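Local coordinates for phosphoribosylaminoimidazole-succinocarboxamide synthase (Saccharomyces cerevisiae, PDB 2CNQ), which catalyses the ATP-dependent joining of 4-carboxy-5-aminoimidazole ribotide (CAIR) and L-aspartate to give SAICAR, a step of de novo purine biosynthesis, at residues G123-G127 against S128-E132; L236-S240 against S241-N245; S248-V251 against G252-Q255; Y258-Q261 against F262-W266. All coordinates share one frame; numbering follows the deposited sequence.

Contact 1: residues G123-G127 against S128-E132. With AMZ (aminoimidazole 4-carboxamide ribonucleotide), chain C.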
loop_
_atom_site.group_PDB
_atom_site.type_symbol
_atom_site.label_atom_id
_atom_site.label_comp_id
_atom_site.label_asym_id
_atom_site.label_seq_id
_atom_site.Cartn_x
_atom_site.Cartn_y
_atom_site.Cartn_z
ATOM N N GLY A 123 -1.003 12.152 -7.480
ATOM C CA GLY A 123 -1.950 13.128 -7.951
ATOM C C GLY A 123 -1.664 14.507 -7.469
ATOM O O GLY A 123 -2.098 15.485 -8.075
ATOM N N TYR A 124 -0.944 14.602 -6.375
ATOM C CA TYR A 124 -0.700 15.819 -5.672
ATOM C C TYR A 124 0.714 15.782 -5.243
ATOM O O TYR A 124 1.283 14.727 -4.974
ATOM C CB TYR A 124 -1.580 15.913 -4.452
ATOM C CG TYR A 124 -3.029 15.965 -4.775
ATOM C CD1 TYR A 124 -3.705 14.841 -5.202
ATOM C CD2 TYR A 124 -3.730 17.136 -4.651
ATOM C CE1 TYR A 124 -5.031 14.907 -5.501
ATOM C CE2 TYR A 124 -5.066 17.187 -4.946
ATOM C CZ TYR A 124 -5.701 16.080 -5.375
ATOM O OH TYR A 124 -7.025 16.095 -5.669
ATOM N N ILE A 125 1.314 16.953 -5.158
ATOM C CA ILE A 125 2.714 17.015 -4.887
ATOM C C ILE A 125 2.969 17.099 -3.419
ATOM O O ILE A 125 2.595 18.044 -2.757
ATOM C CB ILE A 125 3.366 18.126 -5.688
ATOM C CG1 ILE A 125 4.860 17.963 -5.618
ATOM C CG2 ILE A 125 2.925 19.521 -5.305
ATOM C CD1 ILE A 125 5.597 18.812 -6.596
ATOM N N THR A 126 3.635 16.092 -2.890
ATOM C CA THR A 126 3.944 16.022 -1.508
ATOM C C THR A 126 5.096 15.086 -1.342
ATOM O O THR A 126 5.618 14.539 -2.280
ATOM C CB THR A 126 2.710 15.573 -0.705
ATOM O OG1 THR A 126 2.985 15.695 0.668
ATOM C CG2 THR A 126 2.316 14.161 -0.987
ATOM N N GLY A 127 5.543 14.918 -0.133
ATOM C CA GLY A 127 6.492 13.887 0.140
ATOM C C GLY A 127 7.751 14.082 -0.628
ATOM O O GLY A 127 8.260 15.192 -0.771
ATOM N N SER A 128 8.257 13.004 -1.167
ATOM C CA SER A 128 9.533 13.098 -1.822
ATOM C C SER A 128 9.444 13.894 -3.088
ATOM O O SER A 128 10.417 14.481 -3.515
ATOM C CB SER A 128 10.087 11.718 -2.057
ATOM O OG SER A 128 9.393 11.030 -3.033
ATOM N N ALA A 129 8.295 13.927 -3.704
ATOM C CA ALA A 129 8.115 14.696 -4.914
ATOM C C ALA A 129 8.224 16.162 -4.634
ATOM O O ALA A 129 8.808 16.906 -5.399
ATOM C CB ALA A 129 6.794 14.384 -5.521
ATOM N N TRP A 130 7.603 16.606 -3.569
ATOM C CA TRP A 130 7.668 17.998 -3.217
ATOM C C TRP A 130 9.077 18.391 -2.901
ATOM O O TRP A 130 9.551 19.424 -3.315
ATOM C CB TRP A 130 6.736 18.241 -2.052
ATOM C CG TRP A 130 6.803 19.630 -1.557
ATOM C CD1 TRP A 130 7.229 20.017 -0.346
ATOM C CD2 TRP A 130 6.458 20.832 -2.271
ATOM N NE1 TRP A 130 7.178 21.375 -0.249
ATOM C CE2 TRP A 130 6.693 21.899 -1.410
ATOM C CE3 TRP A 130 5.959 21.101 -3.544
ATOM C CZ2 TRP A 130 6.477 23.215 -1.784
ATOM C CZ3 TRP A 130 5.717 22.402 -3.905
ATOM C CH2 TRP A 130 5.966 23.441 -3.028
ATOM N N LYS A 131 9.781 17.528 -2.209
ATOM C CA LYS A 131 11.160 17.835 -1.879
ATOM C C LYS A 131 11.956 18.036 -3.134
ATOM O O LYS A 131 12.716 18.992 -3.249
ATOM C CB LYS A 131 11.784 16.708 -1.107
ATOM C CG LYS A 131 11.454 16.703 0.340
ATOM C CD LYS A 131 11.987 15.430 0.946
ATOM C CE LYS A 131 12.259 15.527 2.428
ATOM N NZ LYS A 131 11.980 14.213 3.079
ATOM N N GLU A 132 11.816 17.150 -4.087
ATOM C CA GLU A 132 12.583 17.305 -5.309
ATOM C C GLU A 132 12.163 18.524 -6.081
ATOM O O GLU A 132 12.974 19.256 -6.614
ATOM C CB GLU A 132 12.389 16.064 -6.132
ATOM C CG GLU A 132 13.215 16.068 -7.352
ATOM C CD GLU A 132 12.872 14.960 -8.288
ATOM O OE1 GLU A 132 13.149 15.103 -9.501
ATOM O OE2 GLU A 132 12.320 13.933 -7.825
HETATM O O5 AMZ C . 5.841 0.677 0.728
HETATM C C6 AMZ C . 6.562 1.319 -0.006
HETATM N N2 AMZ C . 7.759 0.906 -0.407
HETATM C C3A AMZ C . 6.133 2.604 -0.523
HETATM C C7A AMZ C . 4.967 3.237 -0.216
HETATM N N3 AMZ C . 3.904 2.869 0.524
HETATM N N1 AMZ C . 6.855 3.372 -1.357
HETATM C C5 AMZ C . 6.145 4.456 -1.578
HETATM N N AMZ C . 4.994 4.395 -0.872
HETATM C C1 AMZ C . 3.932 5.370 -0.915
HETATM C C2 AMZ C . 3.966 6.368 0.203
HETATM C C3 AMZ C . 3.282 7.556 -0.410
HETATM O O2 AMZ C . 1.897 7.305 -0.331
HETATM O O1 AMZ C . 3.316 5.841 1.340
HETATM O O AMZ C . 4.141 6.122 -2.076
HETATM C C AMZ C . 3.751 7.469 -1.853
HETATM C C4 AMZ C . 4.877 8.391 -2.187
HETATM O O3 AMZ C . 5.844 8.317 -1.152
HETATM P P AMZ C . 7.064 9.345 -1.183
HETATM O OP1 AMZ C . 7.955 8.947 -2.312
HETATM O O4 AMZ C . 7.722 9.149 0.162
HETATM O OP2 AMZ C . 6.541 10.731 -1.378
#
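Chi1 of I125 (-167°) sets CG1 opposite the backbone N, and chi1 of W130 (176°) does the same for the indole, bringing the isoleucine's delta end to the rim of the tryptophan ring. I125 CD1 sits 3.8 Å from W130 CE3, near the ring plane, and the two side chains cross at about a right angle. Lower on the same branch, I125 CG1 rests 4.1 Å from A129 CB. The first helical turn follows directly, closed by backbone bonds. T126 O accepts from W130 N at 3.1 Å and takes a weak second bond from A129 N; K131 N bonds G127 O at 3.1 Å. G127 has a positive phi, and a beta carbon there would collide with the AMZ phosphate. At this helix start, S128 N donates to AMZ OP2 (2.9 Å, 164°), a placement in which the helix dipole would probably steady the negative charge. S128 OG lies 2.6 Å from AMZ OP1 and also bonds N173. The turn links strand 113-122 to helix 127-136: I125 packs on F154 of strand 153-159, I125 and A129 both touch V139, and T126 touches D215 of strand 211-223.

Contact 2: residues L236-S240 against S241-N245. With AMZ (aminoimidazole 4-carboxamide ribonucleotide), chain C.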
loop_
_atom_site.group_PDB
_atom_site.type_symbol
_atom_site.label_atom_id
_atom_site.label_comp_id
_atom_site.label_asym_id
_atom_site.label_seq_id
_atom_site.Cartn_x
_atom_site.Cartn_y
_atom_site.Cartn_z
ATOM N N LEU A 236 -4.141 0.775 -2.120
ATOM C CA LEU A 236 -4.767 1.983 -1.609
ATOM C C LEU A 236 -5.128 1.807 -0.163
ATOM O O LEU A 236 -6.229 2.080 0.286
ATOM C CB LEU A 236 -5.924 2.388 -2.480
ATOM C CG LEU A 236 -5.449 3.038 -3.753
ATOM C CD1 LEU A 236 -6.508 2.952 -4.812
ATOM C CD2 LEU A 236 -5.070 4.475 -3.495
ATOM N N THR A 237 -4.127 1.426 0.599
ATOM C CA THR A 237 -4.252 1.408 2.025
ATOM C C THR A 237 -3.536 2.600 2.571
ATOM O O THR A 237 -2.797 3.265 1.898
ATOM C CB THR A 237 -3.699 0.160 2.628
ATOM O OG1 THR A 237 -2.282 0.277 2.616
ATOM C CG2 THR A 237 -4.153 -1.084 1.916
ATOM N N PRO A 238 -3.689 2.865 3.857
ATOM C CA PRO A 238 -3.011 4.005 4.423
ATOM C C PRO A 238 -1.569 3.736 4.674
ATOM O O PRO A 238 -0.853 4.649 5.005
ATOM C CB PRO A 238 -3.824 4.336 5.670
ATOM C CG PRO A 238 -5.073 3.516 5.546
ATOM C CD PRO A 238 -4.658 2.305 4.799
ATOM N N ASP A 239 -1.116 2.501 4.468
ATOM C CA ASP A 239 0.307 2.256 4.369
ATOM C C ASP A 239 0.802 2.625 2.994
ATOM O O ASP A 239 1.880 3.156 2.859
ATOM C CB ASP A 239 0.640 0.787 4.600
ATOM C CG ASP A 239 0.832 0.411 6.007
ATOM O OD1 ASP A 239 1.141 -0.767 6.238
ATOM O OD2 ASP A 239 0.782 1.249 6.895
ATOM N N SER A 240 0.051 2.334 1.961
ATOM C CA SER A 240 0.521 2.487 0.616
ATOM C C SER A 240 0.203 3.833 0.016
ATOM O O SER A 240 0.587 4.074 -1.106
ATOM C CB SER A 240 -0.041 1.418 -0.262
ATOM O OG SER A 240 -1.393 1.612 -0.512
ATOM N N SER A 241 -0.481 4.687 0.736
ATOM C CA SER A 241 -1.041 5.891 0.177
ATOM C C SER A 241 -1.024 6.983 1.150
ATOM O O SER A 241 -0.920 6.758 2.342
ATOM C CB SER A 241 -2.504 5.642 -0.166
ATOM O OG SER A 241 -2.673 4.418 -0.823
ATOM N N ARG A 242 -1.246 8.183 0.640
ATOM C CA ARG A 242 -1.549 9.313 1.463
ATOM C C ARG A 242 -2.950 9.729 1.179
ATOM O O ARG A 242 -3.340 9.906 0.041
ATOM C CB ARG A 242 -0.601 10.437 1.212
ATOM C CG ARG A 242 0.740 10.154 1.756
ATOM C CD ARG A 242 1.689 11.215 1.338
ATOM N NE ARG A 242 3.000 10.952 1.887
ATOM C CZ ARG A 242 4.117 10.958 1.203
ATOM N NH1 ARG A 242 5.229 10.804 1.866
ATOM N NH2 ARG A 242 4.144 11.091 -0.105
ATOM N N PHE A 243 -3.711 9.835 2.252
ATOM C CA PHE A 243 -5.091 10.194 2.202
ATOM C C PHE A 243 -5.302 11.456 2.970
ATOM O O PHE A 243 -4.973 11.519 4.144
ATOM C CB PHE A 243 -5.926 9.103 2.815
ATOM C CG PHE A 243 -5.861 7.811 2.118
ATOM C CD1 PHE A 243 -5.610 6.648 2.808
ATOM C CD2 PHE A 243 -6.094 7.718 0.775
ATOM C CE1 PHE A 243 -5.632 5.426 2.167
ATOM C CE2 PHE A 243 -6.082 6.506 0.138
ATOM C CZ PHE A 243 -5.869 5.355 0.842
ATOM N N TRP A 244 -5.875 12.432 2.298
ATOM C CA TRP A 244 -6.146 13.710 2.880
ATOM C C TRP A 244 -7.614 13.944 2.899
ATOM O O TRP A 244 -8.352 13.498 2.068
ATOM C CB TRP A 244 -5.501 14.791 2.066
ATOM C CG TRP A 244 -4.041 14.705 2.025
ATOM C CD1 TRP A 244 -3.224 14.096 2.916
ATOM C CD2 TRP A 244 -3.205 15.283 1.048
ATOM N NE1 TRP A 244 -1.941 14.261 2.548
ATOM C CE2 TRP A 244 -1.899 15.002 1.405
ATOM C CE3 TRP A 244 -3.446 16.009 -0.117
ATOM C CZ2 TRP A 244 -0.831 15.449 0.676
ATOM C CZ3 TRP A 244 -2.399 16.436 -0.851
ATOM C CH2 TRP A 244 -1.095 16.145 -0.465
ATOM N N ASN A 245 -8.041 14.685 3.884
ATOM C CA ASN A 245 -9.408 15.104 3.955
ATOM C C ASN A 245 -9.643 16.215 2.973
ATOM O O ASN A 245 -8.987 17.245 3.015
ATOM C CB ASN A 245 -9.672 15.547 5.373
ATOM C CG ASN A 245 -11.083 15.905 5.598
ATOM O OD1 ASN A 245 -11.862 15.054 6.043
ATOM N ND2 ASN A 245 -11.444 17.108 5.334
HETATM O O5 AMZ C . 5.841 0.677 0.728
HETATM C C6 AMZ C . 6.562 1.319 -0.006
HETATM N N2 AMZ C . 7.759 0.906 -0.407
HETATM C C3A AMZ C . 6.133 2.604 -0.523
HETATM C C7A AMZ C . 4.967 3.237 -0.216
HETATM N N3 AMZ C . 3.904 2.869 0.524
HETATM N N1 AMZ C . 6.855 3.372 -1.357
HETATM C C5 AMZ C . 6.145 4.456 -1.578
HETATM N N AMZ C . 4.994 4.395 -0.872
HETATM C C1 AMZ C . 3.932 5.370 -0.915
HETATM C C2 AMZ C . 3.966 6.368 0.203
HETATM C C3 AMZ C . 3.282 7.556 -0.410
HETATM O O2 AMZ C . 1.897 7.305 -0.331
HETATM O O1 AMZ C . 3.316 5.841 1.340
HETATM O O AMZ C . 4.141 6.122 -2.076
HETATM C C AMZ C . 3.751 7.469 -1.853
HETATM C C4 AMZ C . 4.877 8.391 -2.187
HETATM O O3 AMZ C . 5.844 8.317 -1.152
HETATM P P AMZ C . 7.064 9.345 -1.183
HETATM O OP1 AMZ C . 7.955 8.947 -2.312
HETATM O O4 AMZ C . 7.722 9.149 0.162
HETATM O OP2 AMZ C . 6.541 10.731 -1.378
HETATM O O HOH W 1 1.584 6.260 3.346
#
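The F243 ring presents its edge to the turn before it: P238 CG lies 3.9 Å from F243 CE1, and L236 O is 3.3 Å from F243 CZ, both near the ring plane. L236 CD2 touches the ring more loosely. S241 CB lies over one face of the ring, toward its rim, and S241 OG, opposite the carbonyl carbon (chi1 -45°), donates to T237 O at 3.0 Å; T216 is a further partner of this hydroxyl. The turn is tied within itself by an ST motif, T237 OG1 accepting from S240 N at 3.2 Å, while T237 N donates to S240 OG; E234 also bonds the threonine hydroxyl. R242 points the other way. Its extended chain carries the guanidinium to the ribotide, where NH2 donates almost straight to AMZ OP2 (2.7 Å, 168°), NH1 makes a weak bond to AMZ O4, and AMZ C3 covers one face. D215 forms a salt bridge with NH2, and Q261 accepts from NH1. A leucine in place of R242 would probably leave the phosphate short of one positive partner and D215 without this salt bridge. A water lies 2.7 Å from both S241 O and AMZ O1. The arrangement is that of a beta hairpin, strands 211-223 and 228-245, whose second strand is interrupted by a turn that lines the ribotide pocket.

Contact 3: residues S248-V251 against G252-Q255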
loop_
_atom_site.group_PDB
_atom_site.type_symbol
_atom_site.label_atom_id
_atom_site.label_comp_id
_atom_site.label_asym_id
_atom_site.label_seq_id
_atom_site.Cartn_x
_atom_site.Cartn_y
_atom_site.Cartn_z
ATOM N N SER A 248 -10.511 19.695 4.443
ATOM C CA SER A 248 -9.467 20.425 5.114
ATOM C C SER A 248 -8.319 20.730 4.208
ATOM O O SER A 248 -7.399 21.389 4.606
ATOM C CB SER A 248 -9.083 19.754 6.411
ATOM O OG SER A 248 -8.350 18.611 6.102
ATOM N N TYR A 249 -8.364 20.257 2.990
ATOM C CA TYR A 249 -7.277 20.443 2.082
ATOM C C TYR A 249 -7.030 21.912 1.823
ATOM O O TYR A 249 -7.933 22.678 1.576
ATOM C CB TYR A 249 -7.639 19.747 0.817
ATOM C CG TYR A 249 -6.679 19.932 -0.290
ATOM C CD1 TYR A 249 -5.448 19.338 -0.282
ATOM C CD2 TYR A 249 -7.032 20.684 -1.391
ATOM C CE1 TYR A 249 -4.603 19.495 -1.329
ATOM C CE2 TYR A 249 -6.200 20.827 -2.453
ATOM C CZ TYR A 249 -4.979 20.233 -2.423
ATOM O OH TYR A 249 -4.176 20.392 -3.513
ATOM N N LYS A 250 -5.761 22.278 1.880
ATOM C CA LYS A 250 -5.353 23.618 1.611
ATOM C C LYS A 250 -4.005 23.551 0.997
ATOM O O LYS A 250 -3.071 23.093 1.605
ATOM C CB LYS A 250 -5.288 24.423 2.881
ATOM C CG LYS A 250 -4.944 25.864 2.589
ATOM C CD LYS A 250 -5.018 26.722 3.809
ATOM C CE LYS A 250 -4.719 28.159 3.462
ATOM N NZ LYS A 250 -4.857 29.022 4.645
ATOM N N VAL A 251 -3.892 24.064 -0.201
ATOM C CA VAL A 251 -2.646 24.027 -0.875
ATOM C C VAL A 251 -1.703 24.971 -0.190
ATOM O O VAL A 251 -2.103 25.945 0.431
ATOM C CB VAL A 251 -2.664 24.387 -2.360
ATOM C CG1 VAL A 251 -3.288 23.265 -3.150
ATOM C CG2 VAL A 251 -3.299 25.768 -2.617
ATOM N N GLY A 252 -0.433 24.680 -0.334
ATOM C CA GLY A 252 0.607 25.528 0.180
ATOM C C GLY A 252 1.073 25.141 1.554
ATOM O O GLY A 252 1.821 25.870 2.178
ATOM N N GLU A 253 0.620 23.994 2.037
ATOM C CA GLU A 253 1.013 23.531 3.341
ATOM C C GLU A 253 0.822 22.044 3.349
ATOM O O GLU A 253 0.328 21.463 2.399
ATOM C CB GLU A 253 0.182 24.179 4.422
ATOM C CG GLU A 253 -1.268 23.853 4.277
ATOM C CD GLU A 253 -2.119 24.666 5.157
ATOM O OE1 GLU A 253 -1.893 25.885 5.245
ATOM O OE2 GLU A 253 -3.036 24.105 5.759
ATOM N N SER A 254 1.228 21.419 4.436
ATOM C CA SER A 254 0.987 20.012 4.590
ATOM C C SER A 254 -0.415 19.776 5.079
ATOM O O SER A 254 -1.062 20.644 5.615
ATOM C CB SER A 254 1.993 19.415 5.536
ATOM O OG SER A 254 1.829 19.982 6.806
ATOM N N GLN A 255 -0.886 18.580 4.832
ATOM C CA GLN A 255 -2.231 18.211 5.142
ATOM C C GLN A 255 -2.283 17.312 6.329
ATOM O O GLN A 255 -1.348 16.607 6.644
ATOM C CB GLN A 255 -2.832 17.479 3.955
ATOM C CG GLN A 255 -2.717 18.205 2.646
ATOM C CD GLN A 255 -3.198 19.612 2.716
ATOM O OE1 GLN A 255 -4.318 19.863 3.097
ATOM N NE2 GLN A 255 -2.373 20.545 2.359
HETATM O O HOH W 2 -5.490 18.998 6.045
HETATM O O HOH W 3 -3.149 27.802 6.484
HETATM O O HOH W 4 -1.213 27.216 2.773
#
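Q255 NE2 donates to K250 O at 2.7 Å, the nitrogen standing 44° out of the carbonyl plane, and Q255 OE1 accepts from K250 N at 3.1 Å. The amide thus takes up both backbone groups of a single residue, much as a neighbouring beta strand would, in a surface loop that reverses between strand 228-245 and helix 261-269. Segments 248-251 and 252-255 run 146° apart. Q255 can reach back across the loop because its chain folds at chi2 (-51°) rather than extending. Its OE1 also comes 3.6 Å from Y249 CD1, oblique to the tyrosine ring, whose hydroxyl is held by S151 O. NE2 has further weak bonds to E253 O and to S151 OG, which together with the K250 pair probably fix the amide's rotation. At the bend, G252 adopts backbone angles at which a beta carbon would run into V251 O. On the solvent side the extended K250 chain crosses the E253 side chain at a slant, K250 CD 3.5 Å from E253 OE1. The charges themselves do not meet, K250 NZ being 4.4 Å from E253 OE1. One water accepts from K250 NZ at 2.8 Å and donates to E253 OE1 at 2.6 Å; another donates to both E253 OE1 and V251 O, 2.8 Å from the latter.

Contact 4: residues Y258-Q261 against F262-W266. With ADP (adenosine-5'-diphosphate), chain F; AMZ (aminoimidazole 4-carboxamide ribonucleotide), chain C.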
loop_
_atom_site.group_PDB
_atom_site.type_symbol
_atom_site.label_atom_id
_atom_site.label_comp_id
_atom_site.label_asym_id
_atom_site.label_seq_id
_atom_site.Cartn_x
_atom_site.Cartn_y
_atom_site.Cartn_z
ATOM N N TYR A 258 -4.321 10.866 6.980
ATOM C CA TYR A 258 -5.155 9.751 7.318
ATOM C C TYR A 258 -4.461 8.497 6.850
ATOM O O TYR A 258 -5.001 7.674 6.135
ATOM C CB TYR A 258 -6.538 9.894 6.744
ATOM C CG TYR A 258 -7.174 11.105 7.325
ATOM C CD1 TYR A 258 -7.942 11.007 8.448
ATOM C CD2 TYR A 258 -6.943 12.351 6.796
ATOM C CE1 TYR A 258 -8.445 12.132 9.057
ATOM C CE2 TYR A 258 -7.455 13.482 7.386
ATOM C CZ TYR A 258 -8.201 13.351 8.513
ATOM O OH TYR A 258 -8.716 14.441 9.139
ATOM N N ASP A 259 -3.216 8.367 7.291
ATOM C CA ASP A 259 -2.320 7.420 6.694
ATOM C C ASP A 259 -1.056 7.394 7.502
ATOM O O ASP A 259 -0.941 7.985 8.554
ATOM C CB ASP A 259 -2.068 7.829 5.254
ATOM C CG ASP A 259 -1.587 9.240 5.164
ATOM O OD1 ASP A 259 -0.634 9.564 5.880
ATOM O OD2 ASP A 259 -2.182 10.061 4.519
ATOM N N LYS A 260 -0.085 6.675 7.007
ATOM C CA LYS A 260 1.132 6.477 7.728
ATOM C C LYS A 260 1.903 7.740 7.909
ATOM O O LYS A 260 2.806 7.761 8.719
ATOM C CB LYS A 260 2.011 5.485 7.002
ATOM C CG LYS A 260 3.111 4.952 7.905
ATOM C CD LYS A 260 4.222 4.289 7.154
ATOM C CE LYS A 260 3.778 3.071 6.427
ATOM N NZ LYS A 260 4.940 2.170 6.169
ATOM N N GLN A 261 1.637 8.761 7.122
ATOM C CA GLN A 261 2.402 9.965 7.246
ATOM C C GLN A 261 2.333 10.517 8.648
ATOM O O GLN A 261 3.280 11.117 9.103
ATOM C CB GLN A 261 1.970 11.022 6.247
ATOM C CG GLN A 261 2.997 12.081 6.068
ATOM C CD GLN A 261 4.237 11.519 5.437
ATOM O OE1 GLN A 261 4.159 10.716 4.525
ATOM N NE2 GLN A 261 5.391 11.933 5.926
ATOM N N PHE A 262 1.250 10.304 9.352
ATOM C CA PHE A 262 1.163 10.756 10.702
ATOM C C PHE A 262 2.302 10.172 11.507
ATOM O O PHE A 262 2.938 10.849 12.287
ATOM C CB PHE A 262 -0.146 10.304 11.267
ATOM C CG PHE A 262 -0.241 10.524 12.712
ATOM C CD1 PHE A 262 -0.205 9.454 13.563
ATOM C CD2 PHE A 262 -0.309 11.795 13.229
ATOM C CE1 PHE A 262 -0.251 9.638 14.910
ATOM C CE2 PHE A 262 -0.363 11.985 14.572
ATOM C CZ PHE A 262 -0.326 10.901 15.420
ATOM N N LEU A 263 2.530 8.877 11.360
ATOM C CA LEU A 263 3.573 8.218 12.107
ATOM C C LEU A 263 4.902 8.656 11.620
ATOM O O LEU A 263 5.775 8.938 12.407
ATOM C CB LEU A 263 3.432 6.722 11.992
ATOM C CG LEU A 263 4.572 5.961 12.627
ATOM C CD1 LEU A 263 4.667 6.208 14.120
ATOM C CD2 LEU A 263 4.453 4.499 12.319
ATOM N N ARG A 264 5.096 8.709 10.322
ATOM C CA ARG A 264 6.358 9.175 9.795
ATOM C C ARG A 264 6.704 10.508 10.379
ATOM O O ARG A 264 7.821 10.744 10.821
ATOM C CB ARG A 264 6.266 9.298 8.306
ATOM C CG ARG A 264 6.105 8.020 7.567
ATOM C CD ARG A 264 6.007 8.300 6.132
ATOM N NE ARG A 264 5.792 7.097 5.348
ATOM C CZ ARG A 264 4.799 6.922 4.504
ATOM N NH1 ARG A 264 3.907 7.858 4.282
ATOM N NH2 ARG A 264 4.703 5.766 3.899
ATOM N N ASP A 265 5.750 11.408 10.346
ATOM C CA ASP A 265 6.014 12.736 10.803
ATOM C C ASP A 265 6.273 12.781 12.278
ATOM O O ASP A 265 7.111 13.543 12.726
ATOM C CB ASP A 265 4.884 13.649 10.412
ATOM C CG ASP A 265 4.821 13.941 8.927
ATOM O OD1 ASP A 265 3.831 14.564 8.534
ATOM O OD2 ASP A 265 5.722 13.575 8.185
ATOM N N TRP A 266 5.554 11.985 13.043
ATOM C CA TRP A 266 5.773 11.943 14.458
ATOM C C TRP A 266 7.179 11.459 14.733
ATOM O O TRP A 266 7.891 12.008 15.546
ATOM C CB TRP A 266 4.771 11.014 15.131
ATOM C CG TRP A 266 4.975 10.965 16.570
ATOM C CD1 TRP A 266 4.529 11.849 17.477
ATOM C CD2 TRP A 266 5.757 10.009 17.278
ATOM N NE1 TRP A 266 4.972 11.508 18.723
ATOM C CE2 TRP A 266 5.714 10.369 18.630
ATOM C CE3 TRP A 266 6.425 8.857 16.923
ATOM C CZ2 TRP A 266 6.363 9.655 19.607
ATOM C CZ3 TRP A 266 7.079 8.155 17.913
ATOM C CH2 TRP A 266 7.027 8.549 19.228
HETATM P PB ADP F . 8.227 1.544 5.178
HETATM O O1B ADP F . 8.911 0.450 5.928
HETATM O O2B ADP F . 8.505 1.548 3.700
HETATM O O3B ADP F . 6.767 1.613 5.562
HETATM P PA ADP F . 8.059 4.086 4.807
HETATM O O1A ADP F . 8.067 5.431 5.425
HETATM O O2A ADP F . 6.647 3.772 4.473
HETATM O O3A ADP F . 8.829 2.969 5.609
HETATM O "O5'" ADP F . 8.835 4.050 3.448
HETATM C "C5'" ADP F . 8.231 4.628 2.311
HETATM C "C4'" ADP F . 9.153 4.719 1.112
HETATM O "O4'" ADP F . 10.185 5.641 1.442
HETATM C "C3'" ADP F . 9.775 3.377 0.823
HETATM O "O3'" ADP F . 10.006 3.251 -0.568
HETATM C "C2'" ADP F . 11.064 3.477 1.577
HETATM O "O2'" ADP F . 12.054 2.670 0.994
HETATM C "C1'" ADP F . 11.414 4.938 1.424
HETATM N N9 ADP F . 12.224 5.445 2.525
HETATM C C8 ADP F . 12.069 5.105 3.793
HETATM N N7 ADP F . 12.968 5.725 4.568
HETATM C C5 ADP F . 13.697 6.491 3.773
HETATM C C6 ADP F . 14.794 7.396 4.034
HETATM N N6 ADP F . 15.232 7.545 5.307
HETATM N N1 ADP F . 15.314 8.019 2.960
HETATM C C2 ADP F . 14.842 7.823 1.692
HETATM N N3 ADP F . 13.812 6.997 1.396
HETATM C C4 ADP F . 13.217 6.317 2.404
HETATM O O5 AMZ C . 5.841 0.677 0.728
HETATM C C6 AMZ C . 6.562 1.319 -0.006
HETATM N N2 AMZ C . 7.759 0.906 -0.407
HETATM C C3A AMZ C . 6.133 2.604 -0.523
HETATM C C7A AMZ C . 4.967 3.237 -0.216
HETATM N N3 AMZ C . 3.904 2.869 0.524
HETATM N N1 AMZ C . 6.855 3.372 -1.357
HETATM C C5 AMZ C . 6.145 4.456 -1.578
HETATM N N AMZ C . 4.994 4.395 -0.872
HETATM C C1 AMZ C . 3.932 5.370 -0.915
HETATM C C2 AMZ C . 3.966 6.368 0.203
HETATM C C3 AMZ C . 3.282 7.556 -0.410
HETATM O O2 AMZ C . 1.897 7.305 -0.331
HETATM O O1 AMZ C . 3.316 5.841 1.340
HETATM O O AMZ C . 4.141 6.122 -2.076
HETATM C C AMZ C . 3.751 7.469 -1.853
HETATM C C4 AMZ C . 4.877 8.391 -2.187
HETATM O O3 AMZ C . 5.844 8.317 -1.152
HETATM P P AMZ C . 7.064 9.345 -1.183
HETATM O OP1 AMZ C . 7.955 8.947 -2.312
HETATM O O4 AMZ C . 7.722 9.149 0.162
HETATM O OP2 AMZ C . 6.541 10.731 -1.378
#
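R264 is held at its guanidinium by three partners. Its NH1 donates to Q261 OE1 at 2.9 Å, and its NE to ADP O1A at 2.8 Å. R264 NH2 serves both ADP O2A, straight (178°) at 2.8 Å, and AMZ O1. In the conformer described, K260 NZ donates to the same ADP O2A and to S40 O. The Q261 chain bends at chi2 (66°), which brings its amide to both R264 and D265, Q261 NE2 donating to D265 OD2 at 2.8 Å from above the carboxylate plane. With an alanine in place of R264, the nucleotide phosphate and the ribotide hydroxyl would probably lose a shared donor, and Q261 OE1 would lose one of its donors. All this happens at the N-terminal end of helix 261-269, which D259 caps: its OD1 accepts from Q261 N at 2.7 Å through the anti lone pair. R264 N bonds K260 O and D265 N bonds Q261 O in the first helical turn. Behind the polar groups K260 CB sits 3.9 Å above the guanidinium centre, and F262 turns to helix 282-300, touching T288 and K291.

Contact 2 is wholly buried near the middle of the chain, contacts 1 and 4 are partly buried at helix starts, contact 4 more than contact 1, and contact 3 lies on the surface, where an amide pairs with the backbone and water bridges the K250 and E253 charges. Contacts 1, 2 and 4 all touch the ribotide: a helix N-terminus and R242 meet its phosphate, whereas R264 reaches its ribose. Contacts 2 and 4 are tied most directly, F243 N lying 2.7 Å from D259 OD2 in a probable hydrogen bond. Packing of W244 joins contact 2 to contacts 1 and 3, W244 resting on Y124 and T126 and on Y249 and Q255. Contact 3 merely adjoins contact 4 in sequence.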